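Local coordinates for nucleoporin GLE1 (Saccharomyces cerevisiae, PDB 6B4E), which serves as a component of the nuclear pore complex in mRNA export, has enzyme-activator activity and binds inositol hexakisphosphate, the present chain being its helical C-terminal part, at residues T226-L231 with K268-A273; S233-A238 with N286-F291. All coordinates share one frame; numbering follows the deposited sequence.

Contact 1. Residues T226-L231 with K268-A273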
ATOM      1  N   THR A 226      -4.955   3.384 -13.896  1.00 23.18           N
ATOM      2  CA  THR A 226      -4.464   2.699 -12.701  1.00 22.26           C
ATOM      3  C   THR A 226      -4.637   3.552 -11.452  1.00 27.46           C
ATOM      4  O   THR A 226      -4.887   3.024 -10.364  1.00 25.87           O
ATOM      5  CB  THR A 226      -2.990   2.327 -12.867  1.00 24.32           C
ATOM      6  OG1 THR A 226      -2.755   1.791 -14.187  1.00 27.82           O
ATOM      7  CG2 THR A 226      -2.596   1.310 -11.833  1.00 28.72           C
ATOM      8  N   HIS A 227      -4.472   4.868 -11.571  1.00 27.21           N
ATOM      9  CA  HIS A 227      -4.712   5.726 -10.412  1.00 28.22           C
ATOM     10  C   HIS A 227      -6.128   5.539  -9.888  1.00 21.07           C
ATOM     11  O   HIS A 227      -6.356   5.497  -8.669  1.00 22.02           O
ATOM     12  CB  HIS A 227      -4.489   7.189 -10.773  1.00 27.41           C
ATOM     13  CG  HIS A 227      -3.064   7.518 -11.065  1.00 26.71           C
ATOM     14  ND1 HIS A 227      -2.526   7.421 -12.333  1.00 26.70           N
ATOM     15  CD2 HIS A 227      -2.058   7.923 -10.257  1.00 27.21           C
ATOM     16  CE1 HIS A 227      -1.252   7.769 -12.293  1.00 38.91           C
ATOM     17  NE2 HIS A 227      -0.945   8.083 -11.047  1.00 28.04           N
ATOM     18  N   PHE A 228      -7.090   5.432 -10.793  1.00 22.61           N
ATOM     19  CA  PHE A 228      -8.467   5.263 -10.372  1.00 19.22           C
ATOM     20  C   PHE A 228      -8.695   3.875  -9.808  1.00 21.45           C
ATOM     21  O   PHE A 228      -9.454   3.710  -8.846  1.00 21.48           O
ATOM     22  CB  PHE A 228      -9.417   5.532 -11.540  1.00 28.31           C
ATOM     23  CG  PHE A 228      -9.446   6.978 -11.979  1.00 25.78           C
ATOM     24  CD1 PHE A 228     -10.157   7.921 -11.264  1.00 24.27           C
ATOM     25  CD2 PHE A 228      -8.747   7.389 -13.097  1.00 22.23           C
ATOM     26  CE1 PHE A 228     -10.178   9.241 -11.660  1.00 23.63           C
ATOM     27  CE2 PHE A 228      -8.771   8.708 -13.504  1.00 21.72           C
ATOM     28  CZ  PHE A 228      -9.494   9.635 -12.779  1.00 25.57           C
ATOM     29  N   VAL A 229      -8.057   2.867 -10.408  1.00 20.86           N
ATOM     30  CA  VAL A 229      -8.155   1.511  -9.889  1.00 23.51           C
ATOM     31  C   VAL A 229      -7.661   1.453  -8.447  1.00 22.05           C
ATOM     32  O   VAL A 229      -8.338   0.904  -7.576  1.00 21.49           O
ATOM     33  CB  VAL A 229      -7.385   0.527 -10.791  1.00 25.48           C
ATOM     34  CG1 VAL A 229      -7.350  -0.862 -10.152  1.00 26.53           C
ATOM     35  CG2 VAL A 229      -8.050   0.439 -12.145  1.00 24.93           C
ATOM     36  N   ILE A 230      -6.458   1.966  -8.178  1.00 21.74           N
ATOM     37  CA  ILE A 230      -5.934   1.814  -6.827  1.00 21.07           C
ATOM     38  C   ILE A 230      -6.747   2.653  -5.849  1.00 20.65           C
ATOM     39  O   ILE A 230      -6.887   2.275  -4.680  1.00 23.01           O
ATOM     40  CB  ILE A 230      -4.430   2.137  -6.755  1.00 25.76           C
ATOM     41  CG1 ILE A 230      -4.141   3.600  -7.073  1.00 23.43           C
ATOM     42  CG2 ILE A 230      -3.640   1.196  -7.684  1.00 31.22           C
ATOM     43  CD1 ILE A 230      -4.126   4.496  -5.832  1.00 24.33           C
ATOM     44  N   LEU A 231      -7.305   3.789  -6.293  1.00 21.56           N
ATOM     45  CA  LEU A 231      -8.155   4.580  -5.404  1.00 17.63           C
ATOM     46  C   LEU A 231      -9.439   3.834  -5.062  1.00 22.57           C
ATOM     47  O   LEU A 231      -9.949   3.942  -3.942  1.00 22.14           O
ATOM     48  CB  LEU A 231      -8.476   5.942  -6.035  1.00 21.35           C
ATOM     49  CG  LEU A 231      -7.340   6.977  -6.065  1.00 26.89           C
ATOM     50  CD1 LEU A 231      -7.748   8.229  -6.827  1.00 23.86           C
ATOM     51  CD2 LEU A 231      -6.910   7.336  -4.661  1.00 27.36           C
ATOM     52  N   LYS A 268     -11.661  10.004 -21.180  1.00 29.18           N
ATOM     53  CA  LYS A 268     -10.851   8.796 -21.302  1.00 32.69           C
ATOM     54  C   LYS A 268     -11.674   7.528 -21.103  1.00 30.52           C
ATOM     55  O   LYS A 268     -11.236   6.455 -21.525  1.00 29.50           O
ATOM     56  CB  LYS A 268      -9.712   8.792 -20.280  1.00 29.42           C
ATOM     57  CG  LYS A 268      -8.846  10.044 -20.244  1.00 33.10           C
ATOM     58  CD  LYS A 268      -7.865  10.120 -21.391  1.00 40.60           C
ATOM     59  CE  LYS A 268      -6.859  11.234 -21.142  1.00 52.47           C
ATOM     60  NZ  LYS A 268      -6.079  11.574 -22.358  1.00 82.86           N
ATOM     61  N   LYS A 269     -12.849   7.639 -20.477  1.00 31.44           N
ATOM     62  CA  LYS A 269     -13.707   6.498 -20.140  1.00 29.02           C
ATOM     63  C   LYS A 269     -12.897   5.388 -19.483  1.00 27.47           C
ATOM     64  O   LYS A 269     -12.945   4.221 -19.880  1.00 31.23           O
ATOM     65  CB  LYS A 269     -14.461   5.980 -21.360  1.00 28.79           C
ATOM     66  CG  LYS A 269     -15.547   6.933 -21.863  1.00 33.18           C
ATOM     67  CD  LYS A 269     -16.472   6.212 -22.849  1.00 45.39           C
ATOM     68  CE  LYS A 269     -17.588   7.091 -23.401  1.00 60.71           C
ATOM     69  NZ  LYS A 269     -17.114   8.054 -24.423  1.00 76.28           N
ATOM     70  N   TYR A 270     -12.123   5.776 -18.474  1.00 25.14           N
ATOM     71  CA  TYR A 270     -11.376   4.809 -17.683  1.00 21.97           C
ATOM     72  C   TYR A 270     -12.351   3.967 -16.875  1.00 25.00           C
ATOM     73  O   TYR A 270     -13.222   4.511 -16.179  1.00 25.37           O
ATOM     74  CB  TYR A 270     -10.417   5.529 -16.748  1.00 25.75           C
ATOM     75  CG  TYR A 270      -9.215   6.205 -17.402  1.00 32.35           C
ATOM     76  CD1 TYR A 270      -8.569   5.642 -18.493  1.00 33.94           C
ATOM     77  CD2 TYR A 270      -8.696   7.392 -16.876  1.00 30.90           C
ATOM     78  CE1 TYR A 270      -7.455   6.243 -19.055  1.00 26.79           C
ATOM     79  CE2 TYR A 270      -7.580   8.004 -17.449  1.00 26.86           C
ATOM     80  CZ  TYR A 270      -6.968   7.419 -18.538  1.00 32.48           C
ATOM     81  OH  TYR A 270      -5.863   7.995 -19.129  1.00 31.97           O
ATOM     82  N   VAL A 271     -12.203   2.644 -16.971  1.00 26.01           N
ATOM     83  CA  VAL A 271     -13.077   1.727 -16.239  1.00 21.49           C
ATOM     84  C   VAL A 271     -12.954   1.967 -14.738  1.00 23.21           C
ATOM     85  O   VAL A 271     -13.955   1.945 -14.006  1.00 22.66           O
ATOM     86  CB  VAL A 271     -12.743   0.267 -16.610  1.00 23.49           C
ATOM     87  CG1 VAL A 271     -13.452  -0.713 -15.688  1.00 29.50           C
ATOM     88  CG2 VAL A 271     -13.120   0.010 -18.058  1.00 30.55           C
ATOM     89  N   GLY A 272     -11.731   2.212 -14.263  1.00 22.32           N
ATOM     90  CA  GLY A 272     -11.531   2.493 -12.847  1.00 23.18           C
ATOM     91  C   GLY A 272     -12.200   3.771 -12.384  1.00 22.69           C
ATOM     92  O   GLY A 272     -12.666   3.856 -11.236  1.00 20.97           O
ATOM     93  N   ALA A 273     -12.263   4.781 -13.261  1.00 20.57           N
ATOM     94  CA  ALA A 273     -12.917   6.030 -12.904  1.00 22.11           C
ATOM     95  C   ALA A 273     -14.418   5.829 -12.764  1.00 23.86           C
ATOM     96  O   ALA A 273     -15.033   6.353 -11.829  1.00 24.36           O
ATOM     97  CB  ALA A 273     -12.609   7.102 -13.943  1.00 25.19           C
TER
HETATM   98  O   HOH W   1     -11.782   2.448  -9.091  1.00 22.31           O
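Phe-228 carries most of this contact, its benzyl group lying against the first turn of helix 271-284. Its CG stands anti to the carbonyl carbon (chi1 -68°), which aims the ring at the incoming chain. The methyl of Ala-273 sits over the centre of one ring face, a CH-pi contact in which CB is 3.7 Å from the Phe-228 ring centroid. Lower on the same side chain, Phe-228 CB presses on the backbone, 3.4 Å from Gly-272 C. Tyr-270 meets the CD2-CE2 side of the ring rim to rim, with its CD2 3.6 Å from Phe-228 CE2 and the two planes inclined at 43°. An alanine in place of Phe-228 would lose the ring that Ala-273 and Tyr-270 touch, and would probably loosen the start of helix 271-284 against its partner.

Gly-272 shows how a missing side chain permits close backbone approach: its CA comes within 4.6 Å of Val-229 CA, and a CB there would clash with Val-229 N. No direct hydrogen bond crosses the segments. One water instead donates to both Phe-228 O and Gly-272 O, at 2.7 Å from each oxygen. A second shell fixes the pieces. Tyr-270 occupies the N-cap position, and Lys-268 CB lies over the centre of one face of its ring. The amide of Gly-272 donates to Asn-225 OD1 at the beginning of helix 225-264, so the starts of the two helices are tied together.

Further out, Phe-228 also packs on Leu-261 and Thr-262 near the other end of helix 225-264. Thr-226 and Ile-230 face helix 169-188, while His-227 and Leu-231 turn to helix 206-216.

Contact 2. Residues S233-A238 with N286-F291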
ATOM      1  N   SER A 233      -9.709   0.436  -5.054  1.00 19.44           N
ATOM      2  CA  SER A 233      -9.276  -0.602  -4.133  1.00 16.65           C
ATOM      3  C   SER A 233      -9.051  -0.029  -2.742  1.00 18.85           C
ATOM      4  O   SER A 233      -9.407  -0.658  -1.732  1.00 21.29           O
ATOM      5  CB  SER A 233      -7.985  -1.242  -4.641  1.00 21.91           C
ATOM      6  OG  SER A 233      -8.233  -1.873  -5.877  1.00 21.51           O
ATOM      7  N   TRP A 234      -8.393   1.138  -2.673  1.00 20.02           N
ATOM      8  CA  TRP A 234      -8.196   1.832  -1.407  1.00 20.29           C
ATOM      9  C   TRP A 234      -9.530   2.105  -0.724  1.00 18.88           C
ATOM     10  O   TRP A 234      -9.696   1.847   0.475  1.00 19.41           O
ATOM     11  CB  TRP A 234      -7.444   3.145  -1.638  1.00 22.54           C
ATOM     12  CG  TRP A 234      -7.373   3.953  -0.382  1.00 19.84           C
ATOM     13  CD1 TRP A 234      -6.404   3.896   0.576  1.00 20.65           C
ATOM     14  CD2 TRP A 234      -8.343   4.898   0.083  1.00 18.00           C
ATOM     15  NE1 TRP A 234      -6.709   4.747   1.604  1.00 20.35           N
ATOM     16  CE2 TRP A 234      -7.891   5.372   1.332  1.00 19.38           C
ATOM     17  CE3 TRP A 234      -9.545   5.388  -0.432  1.00 20.95           C
ATOM     18  CZ2 TRP A 234      -8.590   6.321   2.061  1.00 24.18           C
ATOM     19  CZ3 TRP A 234     -10.245   6.333   0.304  1.00 21.93           C
ATOM     20  CH2 TRP A 234      -9.772   6.767   1.530  1.00 16.33           C
ATOM     21  N   TRP A 235     -10.491   2.637  -1.481  1.00 18.54           N
ATOM     22  CA  TRP A 235     -11.796   3.014  -0.937  1.00 20.85           C
ATOM     23  C   TRP A 235     -12.504   1.829  -0.293  1.00 17.85           C
ATOM     24  O   TRP A 235     -12.970   1.919   0.849  1.00 19.82           O
ATOM     25  CB  TRP A 235     -12.640   3.596  -2.065  1.00 16.70           C
ATOM     26  CG  TRP A 235     -13.956   4.258  -1.720  1.00 20.02           C
ATOM     27  CD1 TRP A 235     -15.057   3.687  -1.150  1.00 15.06           C
ATOM     28  CD2 TRP A 235     -14.305   5.609  -2.003  1.00 16.79           C
ATOM     29  NE1 TRP A 235     -16.080   4.614  -1.058  1.00 20.69           N
ATOM     30  CE2 TRP A 235     -15.630   5.807  -1.571  1.00 18.37           C
ATOM     31  CE3 TRP A 235     -13.612   6.682  -2.572  1.00 18.39           C
ATOM     32  CZ2 TRP A 235     -16.288   7.027  -1.718  1.00 21.49           C
ATOM     33  CZ3 TRP A 235     -14.262   7.897  -2.701  1.00 22.98           C
ATOM     34  CH2 TRP A 235     -15.584   8.061  -2.276  1.00 19.72           C
ATOM     35  N   ASP A 236     -12.588   0.710  -1.014  1.00 18.55           N
ATOM     36  CA  ASP A 236     -13.240  -0.484  -0.487  1.00 18.23           C
ATOM     37  C   ASP A 236     -12.569  -0.972   0.788  1.00 20.78           C
ATOM     38  O   ASP A 236     -13.230  -1.576   1.641  1.00 20.29           O
ATOM     39  CB  ASP A 236     -13.235  -1.608  -1.533  1.00 18.71           C
ATOM     40  CG  ASP A 236     -14.289  -1.430  -2.615  1.00 25.37           C
ATOM     41  OD1 ASP A 236     -14.011  -1.832  -3.760  1.00 26.09           O
ATOM     42  OD2 ASP A 236     -15.390  -0.937  -2.325  1.00 26.99           O
ATOM     43  N   ALA A 237     -11.257  -0.751   0.922  1.00 21.79           N
ATOM     44  CA  ALA A 237     -10.493  -1.193   2.078  1.00 19.47           C
ATOM     45  C   ALA A 237     -10.506  -0.226   3.262  1.00 22.25           C
ATOM     46  O   ALA A 237     -10.321  -0.675   4.400  1.00 22.29           O
ATOM     47  CB  ALA A 237      -9.023  -1.411   1.689  1.00 20.38           C
ATOM     48  N   ALA A 238     -10.682   1.093   3.036  1.00 19.96           N
ATOM     49  CA  ALA A 238     -10.365   2.050   4.092  1.00 17.44           C
ATOM     50  C   ALA A 238     -11.223   3.307   4.121  1.00 17.94           C
ATOM     51  O   ALA A 238     -11.042   4.108   5.039  1.00 20.71           O
ATOM     52  CB  ALA A 238      -8.887   2.454   3.978  1.00 20.96           C
ATOM     53  N   ASN A 286     -25.616   7.254   1.439  1.00 21.14           N
ATOM     54  CA  ASN A 286     -25.578   6.641   2.770  1.00 20.77           C
ATOM     55  C   ASN A 286     -25.600   5.123   2.678  1.00 16.93           C
ATOM     56  O   ASN A 286     -26.331   4.424   3.393  1.00 17.08           O
ATOM     57  CB  ASN A 286     -26.709   7.173   3.635  1.00 20.01           C
ATOM     58  CG  ASN A 286     -26.262   8.322   4.454  1.00 21.55           C
ATOM     59  OD1 ASN A 286     -25.600   8.142   5.494  1.00 21.09           O
ATOM     60  ND2 ASN A 286     -26.558   9.529   3.984  1.00 23.43           N
ATOM     61  N   ASN A 287     -24.756   4.617   1.776  1.00 20.06           N
ATOM     62  CA  ASN A 287     -24.643   3.198   1.521  1.00 20.87           C
ATOM     63  C   ASN A 287     -23.181   2.772   1.331  1.00 21.19           C
ATOM     64  O   ASN A 287     -22.905   1.818   0.596  1.00 22.16           O
ATOM     65  CB  ASN A 287     -25.495   2.825   0.293  1.00 19.12           C
ATOM     66  CG  ASN A 287     -25.855   1.368   0.261  1.00 26.70           C
ATOM     67  OD1 ASN A 287     -26.023   0.738   1.305  1.00 26.23           O
ATOM     68  ND2 ASN A 287     -25.994   0.823  -0.942  1.00 28.67           N
ATOM     69  N   MET A 288     -22.237   3.438   2.014  1.00 18.92           N
ATOM     70  CA  MET A 288     -20.827   3.066   1.907  1.00 15.16           C
ATOM     71  C   MET A 288     -20.592   1.707   2.547  1.00 18.37           C
ATOM     72  O   MET A 288     -21.000   1.468   3.693  1.00 20.31           O
ATOM     73  CB  MET A 288     -19.934   4.108   2.575  1.00 15.39           C
ATOM     74  CG  MET A 288     -18.463   3.739   2.566  1.00 18.32           C
ATOM     75  SD  MET A 288     -17.408   4.998   3.325  1.00 17.92           S
ATOM     76  CE  MET A 288     -17.169   6.142   1.961  1.00 22.78           C
ATOM     77  N   GLU A 289     -19.917   0.829   1.810  1.00 19.53           N
ATOM     78  CA  GLU A 289     -19.584  -0.513   2.268  1.00 18.45           C
ATOM     79  C   GLU A 289     -18.178  -0.577   2.851  1.00 18.42           C
ATOM     80  O   GLU A 289     -17.300   0.234   2.544  1.00 21.29           O
ATOM     81  CB  GLU A 289     -19.679  -1.511   1.119  1.00 29.87           C
ATOM     82  CG  GLU A 289     -21.094  -1.745   0.640  1.00 52.72           C
ATOM     83  CD  GLU A 289     -21.165  -2.768  -0.486  1.00 56.23           C
ATOM     84  OE1 GLU A 289     -21.965  -2.561  -1.418  1.00 58.58           O
ATOM     85  OE2 GLU A 289     -20.422  -3.768  -0.443  1.00 59.03           O
ATOM     86  N   SER A 290     -17.990  -1.574   3.707  1.00 18.95           N
ATOM     87  CA  SER A 290     -16.682  -1.947   4.222  1.00 16.75           C
ATOM     88  C   SER A 290     -16.631  -3.464   4.251  1.00 19.36           C
ATOM     89  O   SER A 290     -17.663  -4.139   4.216  1.00 21.97           O
ATOM     90  CB  SER A 290     -16.423  -1.354   5.605  1.00 20.33           C
ATOM     91  OG  SER A 290     -17.504  -1.628   6.487  1.00 25.67           O
ATOM     92  N   PHE A 291     -15.418  -4.012   4.304  1.00 22.83           N
ATOM     93  CA  PHE A 291     -15.296  -5.454   4.371  1.00 19.48           C
ATOM     94  C   PHE A 291     -15.949  -5.973   5.646  1.00 24.12           C
ATOM     95  O   PHE A 291     -15.835  -5.341   6.706  1.00 24.65           O
ATOM     96  CB  PHE A 291     -13.821  -5.883   4.333  1.00 20.19           C
ATOM     97  CG  PHE A 291     -13.120  -5.549   3.036  1.00 18.48           C
ATOM     98  CD1 PHE A 291     -13.818  -5.551   1.837  1.00 27.58           C
ATOM     99  CD2 PHE A 291     -11.756  -5.259   3.013  1.00 22.85           C
ATOM    100  CE1 PHE A 291     -13.179  -5.256   0.638  1.00 27.21           C
ATOM    101  CE2 PHE A 291     -11.117  -4.961   1.823  1.00 25.41           C
ATOM    102  CZ  PHE A 291     -11.834  -4.966   0.633  1.00 27.29           C
TER
HETATM  103  O   HOH W   2     -14.792   1.455   3.104  1.00 19.89           O
HETATM  104  O   HOH W   3     -13.103  -2.434   4.346  1.00 20.93           O
HETATM  105  O   HOH W   4     -16.667   0.558  -0.441  1.00 23.89           O
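The tight part of this contact has two separate points, both made by the tail that follows helix 271-284. At one, the Phe-291 ring lies broadside to the backbone of helix 225-264: the carbonyl oxygen of Asp-236 stands 3.7 Å above the plane of the Phe-291 ring, over its centre. The CE2 corner of the same ring reaches Ala-237, 3.8 Å from its CA. At the other, Met-288 runs out extended and then bends at chi3 (-84°), bringing its methyl CE to 3.6 Å from Trp-235 NE1. The two side chains cross at about a right angle. With SD 5.4 Å from the centroid of the five-membered ring of Trp-235 and 48° off its normal, the pair is an oblique Met-aromatic contact.

Helix 271-284 ends in a Schellman motif, with Asn-286, at positive phi, as its C-prime residue; this probably helps turn the chain into the tail. Beyond it the chain runs past helix 225-264 without making a direct hydrogen bond to residues 233-238.

Between the two points the fit is loose and mediated by water. One water accepts from Phe-291 N, 2.8 Å away, and lies beside Asp-236 O, though it has more acceptors nearby than protons to give. Another donates to Asp-236 OD2 at 2.7 Å and, less closely, to Glu-289 O. The other carboxylate oxygen, OD1, forms a salt bridge with Arg-275, which would probably help stabilise the negative charge of Asp-236. On the exposed side, Glu-289 OE2 stays 6.1 Å from Asp-236 OD2, a like-charged neighbour.

How the contacts relate
Contacts 1 and 2 lie about 16 Å apart, centre to centre, and share helix 225-264, whose segments 226-231 and 233-238 are separated by a single residue. Their partners follow in the same order: 268-273 enters helix 271-284, and the loop segment 286-291 comes after that helix has ended. The pairings therefore cross along the chain, and helix 271-284 advances in the same sense as the early part of helix 225-264. The two contacts join the start of the last helix of this all-alpha part, and the tail beyond its end, to the long helix before it, within the region that interacts with NUP42, DBP5 and GFD1.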